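Long-range contacts in glycoside hydrolase family 31 (Trueperella pyogenes, PDB 5I0F), which degrades cycloalternan, a cyclic glucose oligosaccharide, and probably works through a covalent glycosyl-enzyme intermediate: residues Trp298-Glu303 and Ile587-Ser592; Glu180-Leu185 and His207-Pro212. All blocks are in the same frame, centred on the assembly; numbering follows the deposited sequence.

Contact 1: Trp298-Glu303 and Ile587-Ser592; sequences WASGNE and IMQYHS. With BGC (beta-D-glucopyranose), chain C; GLC (alpha-D-glucopyranose), chain B.
W298-S300 and I587-Y590 run in the same direction, their axes 5.0 Å apart at closest approach and 26° from parallel; they are the first and last strands that close the TIM barrel. W298 N donates to M588 O (2.9 Å) and Y590 N to W298 O (3.2 Å), and past the strand ends N302 N reaches S592 O at 3.0 Å. W298 and Q589 place their side chains on one face of the sheet, CB against CG, and the CG2 methyl of I587 lies over the five-membered indole ring in a CH-pi contact, 4.0 Å from its centroid. On the other face Y590 CG sits between its backbone N and carbonyl carbon (chi1 73°), which lays the phenol ring over A299; the CA of A299 meets the ring face, and the OH bonds to H317. A water links S300 OG to Q589 OE1, while Q589 NE2 bonds to D561 OD1. H591 spans protein and sugar: ND1 makes a weak, bent bond to S300 OG (2.7 Å). N302 ND2 grips both O5 of the alpha-glucose and E330. On the beta-glucose, H591 NE2 donates to O4 at 2.9 Å and also hydrogen-bonds O3 at 2.9 Å.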
loop_
_atom_site.group_PDB
_atom_site.type_symbol
_atom_site.label_atom_id
_atom_site.label_comp_id
_atom_site.label_asym_id
_atom_site.label_seq_id
_atom_site.Cartn_x
_atom_site.Cartn_y
_atom_site.Cartn_z
ATOM N N TRP A 298 10.808 12.871 -11.695
ATOM C CA TRP A 298 10.982 13.014 -10.254
ATOM C C TRP A 298 12.329 12.390 -9.856
ATOM O O TRP A 298 12.575 11.217 -10.166
ATOM C CB TRP A 298 9.890 12.284 -9.483
ATOM C CG TRP A 298 8.519 12.879 -9.560
ATOM C CD1 TRP A 298 7.875 13.351 -10.670
ATOM C CD2 TRP A 298 7.624 13.051 -8.468
ATOM N NE1 TRP A 298 6.625 13.813 -10.336
ATOM C CE2 TRP A 298 6.445 13.640 -8.983
ATOM C CE3 TRP A 298 7.699 12.757 -7.106
ATOM C CZ2 TRP A 298 5.350 13.961 -8.174
ATOM C CZ3 TRP A 298 6.601 13.064 -6.287
ATOM C CH2 TRP A 298 5.440 13.652 -6.827
ATOM N N ALA A 299 13.161 13.164 -9.167
ATOM C CA ALA A 299 14.454 12.682 -8.637
ATOM C C ALA A 299 14.339 12.419 -7.135
ATOM O O ALA A 299 13.801 13.244 -6.410
ATOM C CB ALA A 299 15.489 13.734 -8.876
ATOM N N SER A 300 14.867 11.294 -6.666
ATOM C CA SER A 300 14.802 10.934 -5.242
ATOM C C SER A 300 15.984 10.022 -4.880
ATOM O O SER A 300 16.515 9.291 -5.728
ATOM C CB SER A 300 13.479 10.240 -4.955
ATOM O OG SER A 300 13.346 9.845 -3.592
ATOM N N GLY A 301 16.379 10.085 -3.623
ATOM C CA GLY A 301 17.422 9.214 -3.093
ATOM C C GLY A 301 17.490 9.378 -1.596
ATOM O O GLY A 301 17.728 10.489 -1.102
ATOM N N ASN A 302 17.276 8.302 -0.848
ATOM C CA ASN A 302 17.242 8.444 0.606
ATOM C C ASN A 302 18.556 8.996 1.208
ATOM O O ASN A 302 18.521 9.643 2.256
ATOM C CB ASN A 302 16.842 7.137 1.296
ATOM C CG ASN A 302 16.657 7.322 2.797
ATOM O OD1 ASN A 302 17.598 7.103 3.592
ATOM N ND2 ASN A 302 15.488 7.778 3.193
ATOM N N GLU A 303 19.698 8.770 0.530
ATOM C CA GLU A 303 20.993 9.218 1.051
ATOM C C GLU A 303 21.359 10.642 0.662
ATOM O O GLU A 303 22.479 11.062 0.907
ATOM C CB GLU A 303 22.102 8.204 0.690
ATOM C CG GLU A 303 21.802 6.882 1.375
ATOM C CD GLU A 303 22.915 5.865 1.332
ATOM O OE1 GLU A 303 22.843 4.947 2.167
ATOM O OE2 GLU A 303 23.813 5.929 0.471
ATOM N N ILE A 587 3.390 8.755 -13.506
ATOM C CA ILE A 587 4.437 9.412 -12.727
ATOM C C ILE A 587 5.746 8.678 -12.957
ATOM O O ILE A 587 5.827 7.448 -12.786
ATOM C CB ILE A 587 4.124 9.448 -11.225
ATOM C CG1 ILE A 587 2.739 10.070 -10.967
ATOM C CG2 ILE A 587 5.220 10.155 -10.451
ATOM C CD1 ILE A 587 2.599 11.507 -11.377
ATOM N N MET A 588 6.742 9.442 -13.398
ATOM C CA MET A 588 8.065 8.933 -13.754
ATOM C C MET A 588 9.061 9.361 -12.676
ATOM O O MET A 588 9.296 10.564 -12.486
ATOM C CB MET A 588 8.477 9.488 -15.123
ATOM C CG MET A 588 9.834 8.994 -15.586
ATOM S SD MET A 588 10.360 9.869 -17.074
ATOM C CE MET A 588 11.796 8.876 -17.479
ATOM N N GLN A 589 9.662 8.392 -11.992
ATOM C CA GLN A 589 10.459 8.664 -10.811
ATOM C C GLN A 589 11.519 7.608 -10.573
ATOM O O GLN A 589 11.231 6.405 -10.648
ATOM C CB GLN A 589 9.517 8.703 -9.592
ATOM C CG GLN A 589 10.165 8.984 -8.235
ATOM C CD GLN A 589 10.073 7.846 -7.214
ATOM O OE1 GLN A 589 10.151 8.081 -6.009
ATOM N NE2 GLN A 589 9.902 6.611 -7.687
ATOM N N TYR A 590 12.724 8.048 -10.236
ATOM C CA TYR A 590 13.770 7.127 -9.736
ATOM C C TYR A 590 13.997 7.375 -8.243
ATOM O O TYR A 590 13.791 8.479 -7.751
ATOM C CB TYR A 590 15.061 7.211 -10.556
ATOM C CG TYR A 590 15.899 8.464 -10.350
ATOM C CD1 TYR A 590 16.737 8.590 -9.235
ATOM C CD2 TYR A 590 15.888 9.507 -11.295
ATOM C CE1 TYR A 590 17.516 9.732 -9.053
ATOM C CE2 TYR A 590 16.667 10.642 -11.125
ATOM C CZ TYR A 590 17.477 10.759 -10.013
ATOM O OH TYR A 590 18.250 11.887 -9.855
ATOM N N HIS A 591 14.437 6.335 -7.546
ATOM C CA HIS A 591 14.567 6.356 -6.087
ATOM C C HIS A 591 15.571 5.299 -5.624
ATOM O O HIS A 591 15.820 4.317 -6.321
ATOM C CB HIS A 591 13.174 6.147 -5.461
ATOM C CG HIS A 591 13.140 6.184 -3.961
ATOM N ND1 HIS A 591 13.767 7.160 -3.220
ATOM C CD2 HIS A 591 12.491 5.399 -3.066
ATOM C CE1 HIS A 591 13.569 6.927 -1.930
ATOM N NE2 HIS A 591 12.786 5.867 -1.810
ATOM N N SER A 592 16.141 5.506 -4.450
ATOM C CA SER A 592 17.034 4.528 -3.832
ATOM C C SER A 592 16.849 4.422 -2.319
ATOM O O SER A 592 16.693 5.425 -1.598
ATOM C CB SER A 592 18.496 4.855 -4.131
ATOM O OG SER A 592 18.868 6.149 -3.663
HETATM C C2 BGC C . 9.278 4.002 1.492
HETATM C C3 BGC C . 10.653 4.188 0.824
HETATM C C4 BGC C . 11.477 5.179 1.639
HETATM C C5 BGC C . 11.580 4.735 3.106
HETATM C C6 BGC C . 12.230 5.846 3.920
HETATM C C1 BGC C . 9.089 4.488 2.952
HETATM O O2 BGC C . 8.411 2.958 1.006
HETATM O O3 BGC C . 10.491 4.631 -0.526
HETATM O O4 BGC C . 12.796 5.317 1.075
HETATM O O5 BGC C . 10.307 4.387 3.710
HETATM O O6 BGC C . 12.548 5.390 5.239
HETATM C C1 GLC B . 13.920 5.609 5.598
HETATM C C2 GLC B . 14.239 4.894 6.921
HETATM C C3 GLC B . 13.621 5.616 8.111
HETATM C C4 GLC B . 13.975 7.099 8.071
HETATM C C5 GLC B . 13.536 7.699 6.737
HETATM C C6 GLC B . 13.854 9.186 6.623
HETATM O O2 GLC B . 13.759 3.543 6.893
HETATM O O3 GLC B . 14.072 5.019 9.335
HETATM O O4 GLC B . 13.324 7.775 9.158
HETATM O O5 GLC B . 14.209 7.008 5.680
HETATM O O6 GLC B . 15.262 9.393 6.645
HETATM O O HOH W 1 18.722 7.596 -6.016
HETATM O O HOH W 2 10.472 9.501 -3.684
#

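Contact 2: Glu180-Leu185 and His207-Pro212; sequences ERYDQL and HRTYLP
T209 and E180 are tied by the threonine hydroxyl, which donates to E180 O with OG1 and O only 2.6 Å apart. The same OG1 accepts from L211 N at 3.0 Å, an ST turn, and L211 O in turn accepts from E180 N (2.9 Å). With OG1 anti to its own backbone N, the T209 methyl is turned to the other neighbour: CG2 lies over the centre of one face of the R181 guanidinium, 3.7 Å from CZ, the two side chains crossing at about a right angle. P212 CB approaches the same group at NH2. NH2 is bonded to F178 O and D193 O, which helps to hold the guanidinium, while a water in its plane accepts from NH1 and also reaches H207 O.

Y182 turns an edge to T209, its CE1 3.6 Å from OG1. The Y182 and Y210 side chains cross at about a right angle, and Y182 OH, bonded to A530 O, lies in the plane of the Y210 ring at the CD2 edge (3.4 Å). A second water bridges Y182 N and R208 O.

At the more exposed end, D183 CG sits between backbone N and carbonyl carbon (chi1 48°), and its OD2 meets H207 ND1 at 2.7 Å. The bond is nearly straight (169°) and lies in the imidazole plane; it uses the anti lone pair of OD2, with the carboxylate turned 52° from the ring. OD1 is met from above the carboxylate plane by Q184 N and is also bonded by Q187 NE2. Two irregular loops, one after strand 174-179 and the other leading into the neighbouring antiparallel strand 212-219, are joined by the hydroxyl of a threonine ST turn, a backbone bond and a His-carboxylate hydrogen bond.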
loop_
_atom_site.group_PDB
_atom_site.type_symbol
_atom_site.label_atom_id
_atom_site.label_comp_id
_atom_site.label_asym_id
_atom_site.label_seq_id
_atom_site.Cartn_x
_atom_site.Cartn_y
_atom_site.Cartn_z
ATOM N N GLU A 180 -4.768 -2.103 -6.176
ATOM C CA GLU A 180 -3.461 -2.316 -6.812
ATOM C C GLU A 180 -2.998 -3.760 -6.540
ATOM O O GLU A 180 -2.820 -4.161 -5.379
ATOM C CB GLU A 180 -2.467 -1.288 -6.284
ATOM C CG GLU A 180 -1.017 -1.431 -6.776
ATOM C CD GLU A 180 -0.093 -0.453 -6.094
ATOM O OE1 GLU A 180 -0.259 -0.250 -4.852
ATOM O OE2 GLU A 180 0.811 0.120 -6.779
ATOM N N ARG A 181 -2.808 -4.532 -7.610
ATOM C CA ARG A 181 -2.381 -5.923 -7.490
ATOM C C ARG A 181 -1.130 -6.150 -8.313
ATOM O O ARG A 181 -0.951 -5.546 -9.364
ATOM C CB ARG A 181 -3.504 -6.894 -7.908
ATOM C CG ARG A 181 -4.786 -6.751 -7.104
ATOM C CD ARG A 181 -4.607 -7.351 -5.717
ATOM N NE ARG A 181 -5.603 -6.880 -4.774
ATOM C CZ ARG A 181 -5.798 -7.385 -3.550
ATOM N NH1 ARG A 181 -5.084 -8.411 -3.089
ATOM N NH2 ARG A 181 -6.733 -6.846 -2.791
ATOM N N TYR A 182 -0.268 -7.034 -7.819
ATOM C CA TYR A 182 1.086 -7.207 -8.334
ATOM C C TYR A 182 1.335 -8.542 -9.036
ATOM O O TYR A 182 2.401 -8.750 -9.608
ATOM C CB TYR A 182 2.062 -7.106 -7.156
ATOM C CG TYR A 182 2.088 -5.749 -6.492
ATOM C CD1 TYR A 182 1.108 -5.383 -5.561
ATOM C CD2 TYR A 182 3.110 -4.853 -6.743
ATOM C CE1 TYR A 182 1.134 -4.140 -4.939
ATOM C CE2 TYR A 182 3.137 -3.631 -6.127
ATOM C CZ TYR A 182 2.145 -3.287 -5.215
ATOM O OH TYR A 182 2.182 -2.080 -4.574
ATOM N N ASP A 183 0.365 -9.440 -8.976
ATOM C CA ASP A 183 0.545 -10.813 -9.438
ATOM C C ASP A 183 0.037 -10.988 -10.837
ATOM O O ASP A 183 0.774 -11.466 -11.695
ATOM C CB ASP A 183 -0.042 -11.858 -8.461
ATOM C CG ASP A 183 -1.468 -11.562 -7.984
ATOM O OD1 ASP A 183 -2.108 -10.569 -8.401
ATOM O OD2 ASP A 183 -1.958 -12.380 -7.166
ATOM N N GLN A 184 -1.210 -10.609 -11.093
ATOM C CA GLN A 184 -1.753 -10.702 -12.456
ATOM C C GLN A 184 -2.937 -9.774 -12.624
ATOM O O GLN A 184 -3.597 -9.377 -11.639
ATOM C CB GLN A 184 -2.122 -12.159 -12.817
ATOM C CG GLN A 184 -3.007 -12.851 -11.807
ATOM C CD GLN A 184 -3.118 -14.367 -12.046
ATOM O OE1 GLN A 184 -2.170 -15.112 -11.866
ATOM N NE2 GLN A 184 -4.281 -14.808 -12.423
ATOM N N LEU A 185 -3.194 -9.417 -13.878
ATOM C CA LEU A 185 -4.296 -8.510 -14.219
ATOM C C LEU A 185 -5.662 -9.150 -13.965
ATOM O O LEU A 185 -6.529 -8.556 -13.302
ATOM C CB LEU A 185 -4.201 -8.083 -15.689
ATOM C CG LEU A 185 -5.334 -7.246 -16.294
ATOM C CD1 LEU A 185 -5.427 -5.917 -15.589
ATOM C CD2 LEU A 185 -5.146 -7.037 -17.794
ATOM N N HIS A 207 1.166 -12.157 -3.033
ATOM C CA HIS A 207 -0.268 -11.868 -3.309
ATOM C C HIS A 207 -0.896 -10.923 -2.271
ATOM O O HIS A 207 -2.018 -11.133 -1.809
ATOM C CB HIS A 207 -1.075 -13.190 -3.429
ATOM C CG HIS A 207 -0.444 -14.186 -4.350
ATOM N ND1 HIS A 207 -0.506 -14.071 -5.721
ATOM C CD2 HIS A 207 0.291 -15.296 -4.098
ATOM C CE1 HIS A 207 0.162 -15.066 -6.277
ATOM N NE2 HIS A 207 0.651 -15.828 -5.314
ATOM N N ARG A 208 -0.169 -9.867 -1.933
ATOM C CA ARG A 208 -0.608 -8.880 -0.954
ATOM C C ARG A 208 -0.415 -7.492 -1.552
ATOM O O ARG A 208 0.189 -7.350 -2.616
ATOM C CB ARG A 208 0.223 -9.028 0.321
ATOM C CG ARG A 208 -0.042 -10.335 1.057
ATOM C CD ARG A 208 1.067 -10.611 2.056
ATOM N NE ARG A 208 0.913 -11.894 2.700
ATOM C CZ ARG A 208 1.900 -12.621 3.236
ATOM N NH1 ARG A 208 3.180 -12.235 3.208
ATOM N NH2 ARG A 208 1.597 -13.778 3.801
ATOM N N THR A 209 -0.949 -6.485 -0.881
ATOM C CA THR A 209 -0.867 -5.120 -1.388
ATOM C C THR A 209 -1.014 -4.080 -0.262
ATOM O O THR A 209 -1.678 -4.323 0.777
ATOM C CB THR A 209 -1.942 -4.889 -2.501
ATOM O OG1 THR A 209 -1.839 -3.559 -3.018
ATOM C CG2 THR A 209 -3.344 -5.099 -1.986
ATOM N N TYR A 210 -0.407 -2.930 -0.520
ATOM C CA TYR A 210 -0.561 -1.731 0.261
ATOM C C TYR A 210 -1.897 -1.017 0.027
ATOM O O TYR A 210 -2.324 -0.215 0.871
ATOM C CB TYR A 210 0.498 -0.690 -0.103
ATOM C CG TYR A 210 1.955 -1.078 -0.097
ATOM C CD1 TYR A 210 2.726 -0.980 1.060
ATOM C CD2 TYR A 210 2.588 -1.448 -1.282
ATOM C CE1 TYR A 210 4.095 -1.294 1.048
ATOM C CE2 TYR A 210 3.947 -1.750 -1.310
ATOM C CZ TYR A 210 4.699 -1.686 -0.146
ATOM O OH TYR A 210 6.069 -1.951 -0.165
ATOM N N LEU A 211 -2.513 -1.268 -1.128
ATOM C CA LEU A 211 -3.640 -0.470 -1.621
ATOM C C LEU A 211 -4.757 -1.373 -2.172
ATOM O O LEU A 211 -5.030 -1.393 -3.399
ATOM C CB LEU A 211 -3.130 0.495 -2.695
ATOM C CG LEU A 211 -3.778 1.872 -2.774
ATOM C CD1 LEU A 211 -3.154 2.684 -3.908
ATOM C CD2 LEU A 211 -5.276 1.779 -2.966
ATOM N N PRO A 212 -5.420 -2.116 -1.277
ATOM C CA PRO A 212 -6.519 -2.972 -1.705
ATOM C C PRO A 212 -7.803 -2.155 -1.806
ATOM O O PRO A 212 -7.880 -1.059 -1.248
ATOM C CB PRO A 212 -6.632 -3.974 -0.556
ATOM C CG PRO A 212 -6.223 -3.193 0.641
ATOM C CD PRO A 212 -5.150 -2.247 0.167
HETATM O O HOH W 3 -4.667 -10.404 -0.883
HETATM O O HOH W 4 -0.818 -8.418 -5.184
#

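Contact 1 closes the TIM barrel, whereas contact 2 joins loops of the preceding beta-rich region that abut the barrel; their centres are 22 Å apart, their nearest atoms about 10 Å, and they do not touch. Both approach the glycan pocket. H591 and N302 of contact 1 bind the sugars directly; from contact 2, the Y210 side chain has its nearest atoms about 6 Å from the beta-glucose. Y210 OH bonds to the backbone N of D532, whose OD1 holds that same beta-glucose, so contact 2 acts as second shell. A further route runs through W558: its indole N bonds E180 OE2, and its backbone pairs with I587 of contact 1.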